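Local coordinates for 3-ketosteroid-delta4-5alpha-dehydrogenase (Rhodococcus jostii, PDB 4AT2), which uses FAD to dehydrogenate 5alpha-3-ketosteroids, introducing the double bond between C4 and C5 in steroid catabolism, at residues 274-283 with 442-450. Sequence-based numbering, arbitrary orientation.
With FAD (flavin-adenine dinucleotide), chain D.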
ATOM      1  N   ALA A 274      -6.811   1.267   1.054  1.00 10.29           N
ATOM      2  CA  ALA A 274      -6.688   0.140   0.135  1.00 10.38           C
ATOM      3  C   ALA A 274      -7.415   0.430  -1.185  1.00 10.81           C
ATOM      4  O   ALA A 274      -8.300  -0.318  -1.597  1.00 10.52           O
ATOM      5  CB  ALA A 274      -7.211  -1.138   0.801  1.00 10.21           C
ATOM      6  N   PRO A 275      -7.041   1.537  -1.857  1.00 11.38           N
ATOM      7  CA  PRO A 275      -7.833   2.005  -2.998  1.00 12.43           C
ATOM      8  C   PRO A 275      -7.844   1.064  -4.215  1.00 13.29           C
ATOM      9  O   PRO A 275      -8.673   1.245  -5.110  1.00 14.17           O
ATOM     10  CB  PRO A 275      -7.192   3.360  -3.343  1.00 12.23           C
ATOM     11  CG  PRO A 275      -5.813   3.273  -2.813  1.00 11.81           C
ATOM     12  CD  PRO A 275      -5.906   2.439  -1.570  1.00 11.63           C
ATOM     13  N   ARG A 276      -6.946   0.081  -4.247  1.00 14.52           N
ATOM     14  CA  ARG A 276      -6.989  -0.924  -5.326  1.00 15.57           C
ATOM     15  C   ARG A 276      -8.277  -1.764  -5.287  1.00 15.06           C
ATOM     16  O   ARG A 276      -8.612  -2.442  -6.269  1.00 15.33           O
ATOM     17  CB  ARG A 276      -5.722  -1.798  -5.337  1.00 17.39           C
ATOM     18  CG  ARG A 276      -4.465  -1.015  -5.731  1.00 20.06           C
ATOM     19  CD  ARG A 276      -3.214  -1.876  -5.850  1.00 22.28           C
ATOM     20  NE  ARG A 276      -2.739  -2.380  -4.561  1.00 25.23           N
ATOM     21  CZ  ARG A 276      -1.502  -2.824  -4.332  1.00 27.19           C
ATOM     22  NH1 ARG A 276      -0.589  -2.825  -5.307  1.00 29.48           N
ATOM     23  NH2 ARG A 276      -1.174  -3.272  -3.128  1.00 28.58           N
ATOM     24  N   LEU A 277      -9.018  -1.698  -4.171  1.00 14.05           N
ATOM     25  CA  LEU A 277     -10.295  -2.418  -4.043  1.00 13.92           C
ATOM     26  C   LEU A 277     -11.532  -1.593  -4.383  1.00 13.82           C
ATOM     27  O   LEU A 277     -12.641  -2.119  -4.376  1.00 14.53           O
ATOM     28  CB  LEU A 277     -10.467  -3.009  -2.632  1.00 13.38           C
ATOM     29  CG  LEU A 277      -9.592  -4.224  -2.311  1.00 13.20           C
ATOM     30  CD1 LEU A 277     -10.002  -4.776  -0.952  1.00 13.05           C
ATOM     31  CD2 LEU A 277      -9.654  -5.307  -3.386  1.00 13.15           C
ATOM     32  N   ILE A 278     -11.351  -0.310  -4.682  1.00 14.22           N
ATOM     33  CA  ILE A 278     -12.471   0.542  -5.075  1.00 14.47           C
ATOM     34  C   ILE A 278     -13.211  -0.093  -6.251  1.00 14.70           C
ATOM     35  O   ILE A 278     -12.612  -0.396  -7.285  1.00 14.05           O
ATOM     36  CB  ILE A 278     -12.023   1.980  -5.436  1.00 14.71           C
ATOM     37  CG1 ILE A 278     -11.540   2.728  -4.185  1.00 14.87           C
ATOM     38  CG2 ILE A 278     -13.173   2.742  -6.081  1.00 14.92           C
ATOM     39  CD1 ILE A 278     -10.709   3.961  -4.492  1.00 15.10           C
ATOM     40  N   GLY A 279     -14.504  -0.328  -6.058  1.00 14.87           N
ATOM     41  CA  GLY A 279     -15.351  -0.891  -7.102  1.00 15.60           C
ATOM     42  C   GLY A 279     -15.236  -2.389  -7.308  1.00 15.96           C
ATOM     43  O   GLY A 279     -15.860  -2.932  -8.212  1.00 17.01           O
ATOM     44  N   ARG A 280     -14.442  -3.067  -6.478  1.00 15.32           N
ATOM     45  CA  ARG A 280     -14.296  -4.524  -6.624  1.00 15.29           C
ATOM     46  C   ARG A 280     -14.274  -5.278  -5.288  1.00 15.32           C
ATOM     47  O   ARG A 280     -13.359  -6.069  -5.027  1.00 14.53           O
ATOM     48  CB  ARG A 280     -13.073  -4.879  -7.499  1.00 15.09           C
ATOM     49  CG  ARG A 280     -11.738  -4.362  -6.993  1.00 14.96           C
ATOM     50  CD  ARG A 280     -10.604  -4.689  -7.963  1.00 15.05           C
ATOM     51  NE  ARG A 280     -10.824  -4.093  -9.287  1.00 15.38           N
ATOM     52  CZ  ARG A 280     -10.435  -2.870  -9.638  1.00 15.92           C
ATOM     53  NH1 ARG A 280      -9.795  -2.095  -8.768  1.00 15.63           N
ATOM     54  NH2 ARG A 280     -10.689  -2.413 -10.863  1.00 16.66           N
ATOM     55  N   PRO A 281     -15.292  -5.038  -4.435  1.00 15.91           N
ATOM     56  CA  PRO A 281     -15.390  -5.728  -3.149  1.00 16.58           C
ATOM     57  C   PRO A 281     -15.629  -7.230  -3.306  1.00 16.95           C
ATOM     58  O   PRO A 281     -16.409  -7.659  -4.167  1.00 17.32           O
ATOM     59  CB  PRO A 281     -16.615  -5.068  -2.499  1.00 17.15           C
ATOM     60  CG  PRO A 281     -17.460  -4.675  -3.660  1.00 17.01           C
ATOM     61  CD  PRO A 281     -16.461  -4.161  -4.658  1.00 16.39           C
ATOM     62  N   GLY A 282     -14.951  -8.014  -2.469  1.00 17.39           N
ATOM     63  CA  GLY A 282     -15.113  -9.463  -2.461  1.00 18.78           C
ATOM     64  C   GLY A 282     -15.449 -10.028  -1.087  1.00 20.38           C
ATOM     65  O   GLY A 282     -15.784 -11.212  -0.984  1.00 21.60           O
ATOM     66  N   ALA A 283     -15.370  -9.198  -0.037  1.00 20.14           N
ATOM     67  CA  ALA A 283     -15.610  -9.671   1.342  1.00 19.84           C
ATOM     68  C   ALA A 283     -17.030 -10.201   1.525  1.00 20.27           C
ATOM     69  O   ALA A 283     -17.955  -9.773   0.830  1.00 21.58           O
ATOM     70  CB  ALA A 283     -15.301  -8.590   2.374  1.00 19.42           C
ATOM     71  N   GLY A 442     -10.739  -7.223 -15.788  1.00 11.89           N
ATOM     72  CA  GLY A 442     -11.690  -6.912 -14.715  1.00 12.21           C
ATOM     73  C   GLY A 442     -12.288  -8.129 -14.025  1.00 12.26           C
ATOM     74  O   GLY A 442     -13.475  -8.143 -13.670  1.00 12.87           O
ATOM     75  N   PHE A 443     -11.455  -9.145 -13.806  1.00 11.91           N
ATOM     76  CA  PHE A 443     -11.897 -10.392 -13.192  1.00 11.98           C
ATOM     77  C   PHE A 443     -11.437 -10.558 -11.744  1.00 11.48           C
ATOM     78  O   PHE A 443     -11.490 -11.651 -11.189  1.00 11.45           O
ATOM     79  CB  PHE A 443     -11.437 -11.590 -14.037  1.00 12.93           C
ATOM     80  CG  PHE A 443     -12.500 -12.116 -14.956  1.00 14.07           C
ATOM     81  CD1 PHE A 443     -13.026 -11.310 -15.961  1.00 14.50           C
ATOM     82  CD2 PHE A 443     -12.979 -13.412 -14.806  1.00 14.65           C
ATOM     83  CE1 PHE A 443     -14.014 -11.790 -16.819  1.00 15.53           C
ATOM     84  CE2 PHE A 443     -13.968 -13.893 -15.656  1.00 15.29           C
ATOM     85  CZ  PHE A 443     -14.478 -13.083 -16.657  1.00 15.58           C
ATOM     86  N   THR A 444     -11.025  -9.463 -11.120  1.00 10.84           N
ATOM     87  CA  THR A 444     -10.546  -9.544  -9.747  1.00 10.67           C
ATOM     88  C   THR A 444     -11.496  -8.878  -8.764  1.00 11.22           C
ATOM     89  O   THR A 444     -12.267  -7.981  -9.121  1.00 11.44           O
ATOM     90  CB  THR A 444      -9.152  -8.908  -9.609  1.00 10.09           C
ATOM     91  OG1 THR A 444      -9.211  -7.548 -10.050  1.00  9.78           O
ATOM     92  CG2 THR A 444      -8.117  -9.685 -10.442  1.00  9.82           C
ATOM     93  N   LEU A 445     -11.447  -9.340  -7.520  1.00 11.46           N
ATOM     94  CA  LEU A 445     -12.167  -8.693  -6.422  1.00 12.06           C
ATOM     95  C   LEU A 445     -11.476  -9.136  -5.154  1.00 11.69           C
ATOM     96  O   LEU A 445     -10.793 -10.155  -5.148  1.00 11.75           O
ATOM     97  CB  LEU A 445     -13.650  -9.089  -6.412  1.00 13.36           C
ATOM     98  CG  LEU A 445     -14.045 -10.534  -6.086  1.00 13.99           C
ATOM     99  CD1 LEU A 445     -15.563 -10.645  -6.094  1.00 15.23           C
ATOM    100  CD2 LEU A 445     -13.433 -11.535  -7.065  1.00 14.39           C
ATOM    101  N   GLY A 446     -11.617  -8.385  -4.072  1.00 11.36           N
ATOM    102  CA  GLY A 446     -10.855  -8.773  -2.894  1.00 11.11           C
ATOM    103  C   GLY A 446     -11.333  -8.232  -1.573  1.00 10.93           C
ATOM    104  O   GLY A 446     -12.381  -7.585  -1.488  1.00 11.11           O
ATOM    105  N   PHE A 447     -10.559  -8.535  -0.535  1.00 10.54           N
ATOM    106  CA  PHE A 447     -10.873  -8.095   0.820  1.00 10.55           C
ATOM    107  C   PHE A 447      -9.594  -7.649   1.533  1.00 10.33           C
ATOM    108  O   PHE A 447      -8.486  -7.925   1.063  1.00  9.85           O
ATOM    109  CB  PHE A 447     -11.703  -9.153   1.607  1.00 10.97           C
ATOM    110  CG  PHE A 447     -11.016 -10.485   1.822  1.00 11.20           C
ATOM    111  CD1 PHE A 447     -10.052 -10.646   2.821  1.00 11.18           C
ATOM    112  CD2 PHE A 447     -11.399 -11.605   1.083  1.00 11.32           C
ATOM    113  CE1 PHE A 447      -9.440 -11.886   3.037  1.00 11.29           C
ATOM    114  CE2 PHE A 447     -10.800 -12.841   1.301  1.00 11.41           C
ATOM    115  CZ  PHE A 447      -9.814 -12.980   2.276  1.00 11.23           C
ATOM    116  N   THR A 448      -9.751  -6.918   2.634  1.00 10.14           N
ATOM    117  CA  THR A 448      -8.642  -6.243   3.291  1.00 10.01           C
ATOM    118  C   THR A 448      -7.957  -7.139   4.317  1.00  9.89           C
ATOM    119  O   THR A 448      -8.603  -8.005   4.917  1.00  9.95           O
ATOM    120  CB  THR A 448      -9.133  -4.954   3.986  1.00 10.19           C
ATOM    121  OG1 THR A 448     -10.158  -5.289   4.938  1.00 10.77           O
ATOM    122  CG2 THR A 448      -9.714  -3.995   2.955  1.00 10.44           C
ATOM    123  N   LEU A 449      -6.654  -6.931   4.493  1.00  9.68           N
ATOM    124  CA  LEU A 449      -5.819  -7.754   5.392  1.00  9.99           C
ATOM    125  C   LEU A 449      -5.140  -6.909   6.458  1.00 10.18           C
ATOM    126  O   LEU A 449      -4.565  -7.452   7.412  1.00 11.18           O
ATOM    127  CB  LEU A 449      -4.749  -8.527   4.599  1.00  9.75           C
ATOM    128  CG  LEU A 449      -5.276  -9.433   3.468  1.00  9.73           C
ATOM    129  CD1 LEU A 449      -4.126  -9.982   2.624  1.00  9.78           C
ATOM    130  CD2 LEU A 449      -6.156 -10.564   4.011  1.00 10.00           C
ATOM    131  N   GLY A 450      -5.214  -5.594   6.308  1.00  9.96           N
ATOM    132  CA  GLY A 450      -4.560  -4.679   7.242  1.00  9.52           C
ATOM    133  C   GLY A 450      -5.426  -4.373   8.439  1.00  9.16           C
ATOM    134  O   GLY A 450      -6.645  -4.531   8.394  1.00  9.17           O
TER
HETATM  135  PA  FAD D1492     -15.969 -12.824  11.110  1.00 11.69           P
HETATM  136  O1A FAD D1492     -15.867 -14.297  11.035  1.00 12.46           O
HETATM  137  O2A FAD D1492     -16.695 -12.109  10.049  1.00 12.25           O
HETATM  138  O5B FAD D1492     -16.623 -12.449  12.523  1.00 11.43           O
HETATM  139  C5B FAD D1492     -16.801 -11.083  12.911  1.00 11.28           C
HETATM  140  C4B FAD D1492     -18.136 -10.961  13.668  1.00 11.54           C
HETATM  141  O4B FAD D1492     -18.164  -9.606  14.167  1.00 11.14           O
HETATM  142  C3B FAD D1492     -19.311 -11.101  12.691  1.00 11.63           C
HETATM  143  O3B FAD D1492     -20.238 -12.091  13.202  1.00 11.90           O
HETATM  144  C2B FAD D1492     -19.923  -9.697  12.648  1.00 11.69           C
HETATM  145  O2B FAD D1492     -21.364  -9.770  12.479  1.00 11.83           O
HETATM  146  C1B FAD D1492     -19.544  -9.145  14.021  1.00 11.54           C
HETATM  147  N9A FAD D1492     -19.512  -7.667  14.090  1.00 11.47           N
HETATM  148  C8A FAD D1492     -19.172  -6.788  13.139  1.00 11.66           C
HETATM  149  N7A FAD D1492     -19.279  -5.563  13.649  1.00 11.94           N
HETATM  150  C5A FAD D1492     -19.674  -5.672  14.932  1.00 11.90           C
HETATM  151  C6A FAD D1492     -19.941  -4.778  15.917  1.00 12.02           C
HETATM  152  N6A FAD D1492     -19.801  -3.477  15.665  1.00 12.56           N
HETATM  153  N1A FAD D1492     -20.339  -5.168  17.140  1.00 11.69           N
HETATM  154  C2A FAD D1492     -20.477  -6.518  17.429  1.00 11.81           C
HETATM  155  N3A FAD D1492     -20.205  -7.429  16.412  1.00 11.61           N
HETATM  156  C4A FAD D1492     -19.813  -6.979  15.191  1.00 11.62           C
HETATM  157  N1  FAD D1492     -10.232 -17.187   4.761  1.00 11.05           N
HETATM  158  C2  FAD D1492      -9.524 -18.335   5.070  1.00 11.17           C
HETATM  159  O2  FAD D1492      -8.557 -18.257   5.815  1.00 10.82           O
HETATM  160  N3  FAD D1492      -9.915 -19.571   4.535  1.00 11.25           N
HETATM  161  C4  FAD D1492     -10.997 -19.647   3.657  1.00 11.44           C
HETATM  162  O4  FAD D1492     -11.303 -20.750   3.194  1.00 11.60           O
HETATM  163  C4X FAD D1492     -11.708 -18.484   3.340  1.00 11.51           C
HETATM  164  N5  FAD D1492     -12.750 -18.518   2.473  1.00 12.24           N
HETATM  165  C5X FAD D1492     -13.263 -17.361   2.009  1.00 12.29           C
HETATM  166  C6  FAD D1492     -14.156 -17.369   0.932  1.00 12.47           C
HETATM  167  C7  FAD D1492     -14.708 -16.179   0.453  1.00 12.80           C
HETATM  168  C7M FAD D1492     -15.602 -16.247  -0.634  1.00 13.33           C
HETATM  169  C8  FAD D1492     -14.353 -14.951   1.052  1.00 12.79           C
HETATM  170  C8M FAD D1492     -14.877 -13.714   0.624  1.00 12.48           C
HETATM  171  C9  FAD D1492     -13.471 -14.949   2.135  1.00 12.40           C
HETATM  172  C9A FAD D1492     -12.906 -16.146   2.601  1.00 12.12           C
HETATM  173  N10 FAD D1492     -12.022 -16.147   3.629  1.00 11.50           N
HETATM  174  C10 FAD D1492     -11.326 -17.261   3.893  1.00 11.42           C
HETATM  175  C1' FAD D1492     -11.843 -14.983   4.535  1.00 11.20           C
HETATM  176  C2' FAD D1492     -12.478 -15.286   5.901  1.00 11.14           C
HETATM  177  O2' FAD D1492     -13.820 -15.701   5.639  1.00 11.97           O
HETATM  178  C3' FAD D1492     -12.486 -14.037   6.798  1.00 10.51           C
HETATM  179  O3' FAD D1492     -11.319 -13.221   6.596  1.00 10.13           O
HETATM  180  C4' FAD D1492     -12.575 -14.462   8.273  1.00 10.67           C
HETATM  181  O4' FAD D1492     -13.747 -15.274   8.436  1.00 10.46           O
HETATM  182  C5' FAD D1492     -12.675 -13.236   9.184  1.00 10.44           C
HETATM  183  O5' FAD D1492     -12.670 -13.686  10.552  1.00 10.70           O
HETATM  184  P   FAD D1492     -13.090 -12.674  11.735  1.00 10.90           P
HETATM  185  O1P FAD D1492     -12.214 -11.498  11.737  1.00 10.00           O
HETATM  186  O2P FAD D1492     -13.257 -13.492  12.982  1.00 10.09           O
HETATM  187  O3P FAD D1492     -14.508 -12.091  11.181  1.00 11.06           O
HETATM  188  O   HOH W   1     -11.945  -6.169 -11.183  1.00 11.35           O
HETATM  189  O   HOH W   2     -14.912  -6.439   0.136  1.00 26.49           O
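Arg-280 reaches Thr-444 with CG between its backbone N and carbonyl carbon (chi1 59°) and a second bend at chi3 (60°), which lays its chain alongside the threonine, CD 3.8 Å from OG1. Its guanidinium is fixed from two sides in its own plane: NH1 donates to Arg-276 O (2.8 Å), and NE to a water that donates to Thr-444 O. The hydroxyl of Thr-444 is engaged by Asn-353. With an alanine here in place of Arg-280, Arg-276 O and the water would probably lose these donors, opening a gap beside Thr-444.

Gly-446 N donates almost straight down the carbonyl of Arg-280 (3.1 Å to its O), and Gly-282 N donates to Gly-446 O at 2.8 Å, so Gly-446 bridges Pro-281 in the parallel manner. Proline, lacking an N-H, suits the middle position, whose N takes no part. Glycines suit the bridge: a beta carbon on Gly-282 would crowd Leu-445 CG and Gly-446 N, and one on Gly-446 would run into Leu-277 CD2, which already lies 3.7 Å from Gly-446 CA. One residue further along, Ala-283 packs its CB on Phe-447 CB.

From there the Phe-447 ring leads away from the loop, bringing CE2 within 3.5 Å of flavin C9 and touching the bound androstenedione, while Gly-282 O lies near the flavin methyl C8M: a loop bridged to a strand beside the active site of a flavin-dependent ketosteroid dehydrogenase.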